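Local coordinates for putative uncharacterized protein (PDB 4GNX), which serves as the large, zinc-binding subunit of replication protein A, holding single-stranded DNA in OB-fold domains largely without regard to sequence, at a contact of chain A with DNA and the interface of chains B and A. Sequence-based numbering; all coordinates share one arbitrary frame. Chains: chain A, Putative uncharacterized protein; chain B, Putative uncharacterized protein.

Contacts 1 and 2 hold the same DNA strand at separate sites of chain A, their C-alpha centres about 42 Å apart; contact 2 takes nucleotides DT5 to DT7 and contact 1 takes DT18 and DT19. They share no residue, and a long stretch of strand runs between them. Contact 3, about 24 Å from contact 1 and 34 Å from contact 2, joins chain A to chain B. Its chain A residues, like those of contact 1, belong to the replication factor-A C-terminal domain, so one region both grips DNA and fastens a second subunit, whereas contact 2 lies in a different OB domain of the chain.

Contact 1: a contact of chain A with DNA. Residues chain A 300, 302, 304, 347. With nucleotides of chain C.
A:Ser347 and A:Lys302 converge on O2 of the unpaired base DT18, while A:Tyr300 holds the phosphate that leads on to DT19. The hydroxyl OG of A:Ser347 donates to DT18 O2 from the Watson-Crick edge at 2.8 Å. The ammonium NZ of A:Lys302 reaches DT18 O2 from the sugar edge at 3.3 Å, so two donors grip one carbonyl. The lysine chain is extended, with CG anti to the backbone N (chi1 168°), and its CE lies 3.8 Å from C1' of the DT18 deoxyribose. A:Tyr300 uses its ring for position and not for stacking: its phenol OH donates to the phosphate oxygen OP1 of DT19 at 2.7 Å, and CZ passes 4.1 Å from the sugar carbon C4'. The grip here is therefore polar and edge-on to the base. Charge is mixed. The carboxylate of A:Glu304 is modelled with OE2 2.8 Å from OP2 of DT19, a pairing of two acceptors that is doubtful at this resolution. The same OE2 lies 4.0 Å from A:Lys302 NZ, whose positive charge may temper the repulsion. O2 is an atom thymine shares with cytosine and purines lack, so this grip alone does not explain tolerance of sequence. A:Tyr300 and A:Ser347 stand on strands 290-301 and 341-352 of the C-terminal OB-fold domain, with A:Lys302 and A:Glu304 in the loop that follows the first.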
loop_
_atom_site.group_PDB
_atom_site.type_symbol
_atom_site.label_atom_id
_atom_site.label_comp_id
_atom_site.label_asym_id
_atom_site.label_seq_id
_atom_site.Cartn_x
_atom_site.Cartn_y
_atom_site.Cartn_z
ATOM N N TYR A 300 -9.931 18.741 -6.561
ATOM C CA TYR A 300 -10.978 19.719 -6.901
ATOM C C TYR A 300 -12.376 19.271 -6.497
ATOM O O TYR A 300 -12.737 18.105 -6.667
ATOM C CB TYR A 300 -10.982 20.033 -8.407
ATOM C CG TYR A 300 -12.004 21.087 -8.825
ATOM C CD1 TYR A 300 -11.791 22.443 -8.543
ATOM C CD2 TYR A 300 -13.175 20.736 -9.502
ATOM C CE1 TYR A 300 -12.712 23.415 -8.911
ATOM C CE2 TYR A 300 -14.103 21.704 -9.872
ATOM C CZ TYR A 300 -13.869 23.042 -9.576
ATOM O OH TYR A 300 -14.782 24.012 -9.937
ATOM N N LYS A 302 -16.294 20.540 -7.355
ATOM C CA LYS A 302 -17.105 21.367 -8.252
ATOM C C LYS A 302 -18.066 22.233 -7.437
ATOM O O LYS A 302 -18.909 21.708 -6.702
ATOM C CB LYS A 302 -17.865 20.463 -9.213
ATOM C CG LYS A 302 -18.953 21.127 -10.027
ATOM C CD LYS A 302 -19.697 20.075 -10.842
ATOM C CE LYS A 302 -20.388 20.696 -12.041
ATOM N NZ LYS A 302 -20.820 19.670 -13.027
ATOM N N GLU A 304 -20.470 24.699 -8.457
ATOM C CA GLU A 304 -21.835 24.727 -8.956
ATOM C C GLU A 304 -22.520 23.383 -8.737
ATOM O O GLU A 304 -21.950 22.320 -9.032
ATOM C CB GLU A 304 -21.890 25.140 -10.431
ATOM C CG GLU A 304 -20.925 24.404 -11.354
ATOM C CD GLU A 304 -21.538 24.078 -12.709
ATOM O OE1 GLU A 304 -22.771 24.247 -12.870
ATOM O OE2 GLU A 304 -20.792 23.637 -13.613
ATOM N N SER A 347 -19.426 16.423 -6.519
ATOM C CA SER A 347 -18.640 16.011 -7.668
ATOM C C SER A 347 -17.177 16.376 -7.434
ATOM O O SER A 347 -16.817 17.561 -7.442
ATOM C CB SER A 347 -19.153 16.692 -8.928
ATOM O OG SER A 347 -18.937 15.866 -10.051
ATOM P P DT C 18 -17.340 19.450 -18.851
ATOM O OP1 DT C 18 -18.022 20.462 -19.702
ATOM O OP2 DT C 18 -16.230 18.642 -19.416
ATOM O "O5'" DT C 18 -16.802 20.202 -17.555
ATOM C "C5'" DT C 18 -17.599 21.204 -16.888
ATOM C "C4'" DT C 18 -17.547 21.002 -15.391
ATOM O "O4'" DT C 18 -18.063 19.692 -15.089
ATOM C "C3'" DT C 18 -16.142 21.039 -14.788
ATOM O "O3'" DT C 18 -15.783 22.343 -14.293
ATOM C "C2'" DT C 18 -16.168 19.980 -13.699
ATOM C "C1'" DT C 18 -17.440 19.173 -13.933
ATOM N N1 DT C 18 -17.248 17.729 -14.146
ATOM C C2 DT C 18 -17.948 16.873 -13.329
ATOM O O2 DT C 18 -18.681 17.256 -12.432
ATOM N N3 DT C 18 -17.753 15.540 -13.596
ATOM C C4 DT C 18 -16.956 14.994 -14.583
ATOM O O4 DT C 18 -16.882 13.775 -14.703
ATOM C C5 DT C 18 -16.260 15.951 -15.414
ATOM C C7 DT C 18 -15.370 15.450 -16.508
ATOM C C6 DT C 18 -16.445 17.255 -15.162
ATOM P P DT C 19 -16.602 23.279 -13.266
ATOM O OP1 DT C 19 -16.272 22.853 -11.884
ATOM O OP2 DT C 19 -18.025 23.330 -13.685
ATOM O "O5'" DT C 19 -16.019 24.759 -13.423
ATOM C "C5'" DT C 19 -14.797 25.044 -14.136
ATOM C "C4'" DT C 19 -13.594 24.729 -13.277
ATOM O "O4'" DT C 19 -13.252 23.333 -13.419
ATOM C "C3'" DT C 19 -12.319 25.471 -13.657
ATOM O "O3'" DT C 19 -11.458 25.448 -12.516
ATOM C "C2'" DT C 19 -11.756 24.592 -14.761
ATOM C "C1'" DT C 19 -12.124 23.189 -14.283
ATOM N N1 DT C 19 -12.485 22.215 -15.339
ATOM C C2 DT C 19 -12.464 20.877 -15.008
ATOM O O2 DT C 19 -12.144 20.468 -13.902
ATOM N N3 DT C 19 -12.829 20.029 -16.027
ATOM C C4 DT C 19 -13.205 20.378 -17.310
ATOM O O4 DT C 19 -13.508 19.503 -18.117
ATOM C C5 DT C 19 -13.209 21.799 -17.587
ATOM C C7 DT C 19 -13.604 22.272 -18.950
ATOM C C6 DT C 19 -12.858 22.634 -16.600
#

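Contact 2: a contact of chain A with DNA. Residues chain A 205, 215-218. With nucleotides of chain C.
A:Lys205 and A:Phe217 stand next to each other on the DNA-binding surface, with the phosphate of DT6 lodged against both. The lysine bends at chi3 (59°), which turns its ammonium NZ toward the strand, where it forms a salt bridge with the phosphate oxygen OP2 of DT6 at 2.9 Å. The same NZ donates to O4 on the Hoogsteen edge of DT7 at 3.2 Å, tying one nucleotide's backbone to the next one's base. A:Phe217 has CG anti to its carbonyl carbon (chi1 -79°), and its CZ rim meets the aliphatic part of the lysine, 3.5 Å from A:Lys205 CD. The phenyl ring is turned nearly perpendicular to the DT5 base and does not stack on it; CE2 instead packs against the deoxyribose carbon C2' of DT5 at 3.8 Å. The aromatic group thus fills the bend between sugar and phosphate while the lysine ammonium would offset part of the DT6 phosphate's charge. A:Ser215, on strand 213-217 like A:Phe217, brings CB within 3.4 Å of DT7 O4, beside the lysine's bond to that oxygen. At the end of this strand, A:Ser218 lies along the Watson-Crick edge of DT5. This OB-fold surface reads the strand through carbonyls and phosphate. The amide N of A:Ser218 donates to DT5 O2 at 2.9 Å, with an angle of 164° at the hydrogen.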
loop_
_atom_site.group_PDB
_atom_site.type_symbol
_atom_site.label_atom_id
_atom_site.label_comp_id
_atom_site.label_asym_id
_atom_site.label_seq_id
_atom_site.Cartn_x
_atom_site.Cartn_y
_atom_site.Cartn_z
ATOM N N LYS A 205 -3.694 -17.374 1.636
ATOM C CA LYS A 205 -4.138 -15.978 1.717
ATOM C C LYS A 205 -5.532 -15.883 2.301
ATOM O O LYS A 205 -6.426 -16.617 1.895
ATOM C CB LYS A 205 -4.113 -15.296 0.349
ATOM C CG LYS A 205 -4.250 -13.777 0.446
ATOM C CD LYS A 205 -4.498 -13.095 -0.898
ATOM C CE LYS A 205 -5.760 -13.599 -1.590
ATOM N NZ LYS A 205 -6.014 -12.865 -2.861
ATOM N N SER A 215 -7.556 -18.300 -0.243
ATOM C CA SER A 215 -6.990 -18.455 -1.564
ATOM C C SER A 215 -5.535 -18.875 -1.447
ATOM O O SER A 215 -4.842 -18.487 -0.501
ATOM C CB SER A 215 -7.080 -17.143 -2.335
ATOM O OG SER A 215 -6.205 -17.168 -3.447
ATOM N N MET A 216 -5.071 -19.650 -2.425
ATOM C CA MET A 216 -3.676 -20.083 -2.453
ATOM C C MET A 216 -2.750 -19.109 -3.165
ATOM O O MET A 216 -3.155 -18.403 -4.083
ATOM C CB MET A 216 -3.552 -21.476 -3.062
ATOM C CG MET A 216 -4.120 -22.544 -2.144
ATOM S SD MET A 216 -3.232 -24.122 -2.132
ATOM C CE MET A 216 -3.409 -24.603 -3.854
ATOM N N PHE A 217 -1.508 -19.068 -2.698
ATOM C CA PHE A 217 -0.408 -18.447 -3.421
ATOM C C PHE A 217 0.449 -19.500 -4.124
ATOM O O PHE A 217 0.430 -20.680 -3.757
ATOM C CB PHE A 217 0.472 -17.672 -2.455
ATOM C CG PHE A 217 -0.082 -16.344 -2.073
ATOM C CD1 PHE A 217 0.027 -15.890 -0.768
ATOM C CD2 PHE A 217 -0.711 -15.539 -3.021
ATOM C CE1 PHE A 217 -0.473 -14.655 -0.407
ATOM C CE2 PHE A 217 -1.219 -14.304 -2.667
ATOM C CZ PHE A 217 -1.094 -13.857 -1.356
ATOM N N SER A 218 1.205 -19.056 -5.126
ATOM C CA SER A 218 2.194 -19.882 -5.818
ATOM C C SER A 218 2.935 -20.761 -4.826
ATOM O O SER A 218 3.157 -21.949 -5.062
ATOM C CB SER A 218 3.185 -18.967 -6.543
ATOM O OG SER A 218 4.398 -19.616 -6.894
ATOM P P DT C 5 1.698 -9.545 -10.008
ATOM O OP1 DT C 5 0.885 -8.304 -10.095
ATOM O OP2 DT C 5 2.839 -9.592 -9.050
ATOM O "O5'" DT C 5 0.662 -10.695 -9.610
ATOM C "C5'" DT C 5 0.043 -10.715 -8.300
ATOM C "C4'" DT C 5 -0.737 -11.992 -8.059
ATOM O "O4'" DT C 5 0.064 -13.150 -8.400
ATOM C "C3'" DT C 5 -1.171 -12.214 -6.607
ATOM O "O3'" DT C 5 -2.387 -12.974 -6.549
ATOM C "C2'" DT C 5 -0.046 -13.063 -6.044
ATOM C "C1'" DT C 5 0.311 -13.937 -7.236
ATOM N N1 DT C 5 1.717 -14.394 -7.281
ATOM C C2 DT C 5 1.990 -15.678 -6.864
ATOM O O2 DT C 5 1.132 -16.441 -6.450
ATOM N N3 DT C 5 3.315 -16.035 -6.942
ATOM C C4 DT C 5 4.368 -15.257 -7.391
ATOM O O4 DT C 5 5.506 -15.718 -7.409
ATOM C C5 DT C 5 4.008 -13.921 -7.814
ATOM C C7 DT C 5 5.080 -13.004 -8.310
ATOM C C6 DT C 5 2.719 -13.561 -7.736
ATOM P P DT C 6 -3.771 -12.550 -5.846
ATOM O OP1 DT C 6 -3.721 -11.163 -5.321
ATOM O OP2 DT C 6 -4.156 -13.661 -4.934
ATOM O "O5'" DT C 6 -4.751 -12.556 -7.104
ATOM C "C5'" DT C 6 -4.799 -11.436 -8.016
ATOM C "C4'" DT C 6 -5.174 -11.885 -9.411
ATOM O "O4'" DT C 6 -4.279 -12.925 -9.871
ATOM C "C3'" DT C 6 -6.593 -12.432 -9.566
ATOM O "O3'" DT C 6 -7.220 -11.819 -10.695
ATOM C "C2'" DT C 6 -6.404 -13.930 -9.727
ATOM C "C1'" DT C 6 -4.997 -14.076 -10.288
ATOM N N1 DT C 6 -4.268 -15.268 -9.793
ATOM C C2 DT C 6 -3.901 -16.247 -10.690
ATOM O O2 DT C 6 -4.153 -16.189 -11.883
ATOM N N3 DT C 6 -3.226 -17.306 -10.136
ATOM C C4 DT C 6 -2.888 -17.478 -8.807
ATOM O O4 DT C 6 -2.281 -18.486 -8.456
ATOM C C5 DT C 6 -3.298 -16.410 -7.924
ATOM C C7 DT C 6 -2.970 -16.505 -6.468
ATOM C C6 DT C 6 -3.959 -15.374 -8.454
ATOM P P DT C 7 -8.488 -10.897 -10.409
ATOM O OP1 DT C 7 -8.823 -10.131 -11.637
ATOM O OP2 DT C 7 -8.223 -10.166 -9.142
ATOM O "O5'" DT C 7 -9.616 -11.994 -10.156
ATOM C "C5'" DT C 7 -9.946 -12.967 -11.170
ATOM C "C4'" DT C 7 -11.137 -13.799 -10.751
ATOM O "O4'" DT C 7 -10.804 -14.608 -9.601
ATOM C "C3'" DT C 7 -12.385 -13.017 -10.351
ATOM O "O3'" DT C 7 -13.526 -13.788 -10.731
ATOM C "C2'" DT C 7 -12.268 -12.927 -8.839
ATOM C "C1'" DT C 7 -11.628 -14.262 -8.493
ATOM N N1 DT C 7 -10.780 -14.291 -7.285
ATOM C C2 DT C 7 -10.971 -15.331 -6.404
ATOM O O2 DT C 7 -11.824 -16.187 -6.558
ATOM N N3 DT C 7 -10.124 -15.327 -5.324
ATOM C C4 DT C 7 -9.118 -14.420 -5.053
ATOM O O4 DT C 7 -8.438 -14.547 -4.039
ATOM C C5 DT C 7 -8.969 -13.360 -6.022
ATOM C C7 DT C 7 -7.915 -12.321 -5.802
ATOM C C6 DT C 7 -9.791 -13.353 -7.081
#

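Contact 3: the interface of chains B and A. Residues chain B 92, 112, 115-116, 118-119, 122; chain A 399, 429.
A:Phe429, the first residue of helix 429-441, meets the opening turns of chain B helix 117-135, where B:Glu119 and B:Phe122 have helical backbones after an extended B:Asp116. The phenyl ring of A:Phe429 is the knob of the contact. B:Glu119 lies alongside it, pointing the same way: CG sits over one face, 3.5 Å from the ring centroid, and the carboxylate is stacked with its plane 18° from the ring. B:Phe122 meets it edge-to-face, with planes 57° apart and A:Phe429 CD2 over one face of the B:Phe122 ring, toward its rim. At the A:Phe429 ring's edge, in plane, comes B:Ile115 CD1, 3.7 Å from A:Phe429 CE1. Salt bridges from B:Arg92 and B:Arg112 to OE2 fix the B:Glu119 carboxylate and would balance its charge beside the ring. B:Asp116 OD2 accepts from B:Glu119 N at 3.3 Å, capping the helix start. A:Met399, bent at chi3 (-47°), lays its methyl CE over the B:Arg92 guanidinium, 3.6 Å from NH2, and turns its sulphur SD to B:Phe122 CE2 at 3.9 Å. Largely apolar, the patch anchors chain A to chain B where their C-terminal helices begin, helping to assemble the replication protein A heterotrimer.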
loop_
_atom_site.group_PDB
_atom_site.type_symbol
_atom_site.label_atom_id
_atom_site.label_comp_id
_atom_site.label_asym_id
_atom_site.label_seq_id
_atom_site.Cartn_x
_atom_site.Cartn_y
_atom_site.Cartn_z
ATOM N N ARG B 92 2.201 20.281 3.493
ATOM C CA ARG B 92 1.920 19.500 2.288
ATOM C C ARG B 92 1.748 20.530 1.169
ATOM O O ARG B 92 0.975 21.483 1.297
ATOM C CB ARG B 92 0.660 18.619 2.518
ATOM C CG ARG B 92 0.257 17.529 1.501
ATOM C CD ARG B 92 1.321 17.195 0.487
ATOM N NE ARG B 92 1.540 15.784 0.089
ATOM C CZ ARG B 92 1.646 14.741 0.905
ATOM N NH1 ARG B 92 1.440 14.905 2.195
ATOM N NH2 ARG B 92 1.943 13.531 0.424
ATOM N N ARG B 112 -1.005 23.087 2.996
ATOM C CA ARG B 112 -1.576 22.808 4.303
ATOM C C ARG B 112 -0.573 22.306 5.366
ATOM O O ARG B 112 0.288 21.461 5.086
ATOM C CB ARG B 112 -2.708 21.816 4.111
ATOM C CG ARG B 112 -2.907 20.866 5.267
ATOM C CD ARG B 112 -3.598 19.606 4.799
ATOM N NE ARG B 112 -2.651 18.619 4.312
ATOM C CZ ARG B 112 -3.005 17.396 3.959
ATOM N NH1 ARG B 112 -4.278 17.037 4.042
ATOM N NH2 ARG B 112 -2.106 16.535 3.525
ATOM N N ILE B 115 -0.448 17.024 8.941
ATOM C CA ILE B 115 -1.363 16.428 9.920
ATOM C C ILE B 115 -0.614 15.949 11.181
ATOM O O ILE B 115 -0.862 16.442 12.307
ATOM C CB ILE B 115 -2.225 15.271 9.295
ATOM C CG1 ILE B 115 -2.857 15.694 7.953
ATOM C CG2 ILE B 115 -3.312 14.815 10.271
ATOM C CD1 ILE B 115 -3.880 14.723 7.373
ATOM N N ASP B 116 0.275 14.981 10.961
ATOM C CA ASP B 116 1.183 14.449 11.956
ATOM C C ASP B 116 2.524 14.199 11.248
ATOM O O ASP B 116 2.614 14.258 10.017
ATOM C CB ASP B 116 0.610 13.158 12.557
ATOM C CG ASP B 116 0.388 12.052 11.519
ATOM O OD1 ASP B 116 -0.011 10.917 11.890
ATOM O OD2 ASP B 116 0.617 12.300 10.323
ATOM N N ASN B 118 4.179 11.443 10.912
ATOM C CA ASN B 118 4.138 10.256 10.088
ATOM C C ASN B 118 3.848 10.561 8.631
ATOM O O ASN B 118 4.282 9.815 7.757
ATOM C CB ASN B 118 3.101 9.274 10.596
ATOM C CG ASN B 118 3.460 8.684 11.933
ATOM O OD1 ASN B 118 4.481 8.016 12.068
ATOM N ND2 ASN B 118 2.607 8.901 12.926
ATOM N N GLU B 119 3.114 11.631 8.344
ATOM C CA GLU B 119 2.884 11.982 6.960
ATOM C C GLU B 119 4.182 12.325 6.231
ATOM O O GLU B 119 4.381 11.917 5.070
ATOM C CB GLU B 119 1.916 13.138 6.840
ATOM C CG GLU B 119 1.544 13.424 5.386
ATOM C CD GLU B 119 0.484 14.508 5.222
ATOM O OE1 GLU B 119 0.183 15.263 6.186
ATOM O OE2 GLU B 119 -0.054 14.609 4.105
ATOM N N PHE B 122 5.658 9.084 5.468
ATOM C CA PHE B 122 4.868 8.459 4.400
ATOM C C PHE B 122 5.220 9.053 3.064
ATOM O O PHE B 122 5.359 8.353 2.069
ATOM C CB PHE B 122 3.388 8.692 4.663
ATOM C CG PHE B 122 2.508 8.393 3.494
ATOM C CD1 PHE B 122 1.986 7.106 3.306
ATOM C CD2 PHE B 122 2.168 9.390 2.600
ATOM C CE1 PHE B 122 1.158 6.825 2.234
ATOM C CE2 PHE B 122 1.337 9.105 1.533
ATOM C CZ PHE B 122 0.838 7.825 1.350
ATOM N N MET A 399 -5.919 13.732 1.645
ATOM C CA MET A 399 -5.750 12.365 1.151
ATOM C C MET A 399 -6.676 11.343 1.816
ATOM O O MET A 399 -6.809 11.302 3.049
ATOM C CB MET A 399 -4.300 11.949 1.346
ATOM C CG MET A 399 -3.839 10.868 0.393
ATOM S SD MET A 399 -2.053 10.620 0.417
ATOM C CE MET A 399 -1.463 12.324 0.309
ATOM N N PHE A 429 -1.432 7.410 8.120
ATOM C CA PHE A 429 -0.090 7.577 7.578
ATOM C C PHE A 429 0.901 6.540 8.038
ATOM O O PHE A 429 1.637 6.005 7.219
ATOM C CB PHE A 429 0.430 8.996 7.813
ATOM C CG PHE A 429 -0.230 10.009 6.928
ATOM C CD1 PHE A 429 -0.946 11.068 7.471
ATOM C CD2 PHE A 429 -0.167 9.869 5.542
ATOM C CE1 PHE A 429 -1.555 11.991 6.647
ATOM C CE2 PHE A 429 -0.790 10.777 4.708
ATOM C CZ PHE A 429 -1.486 11.840 5.263
#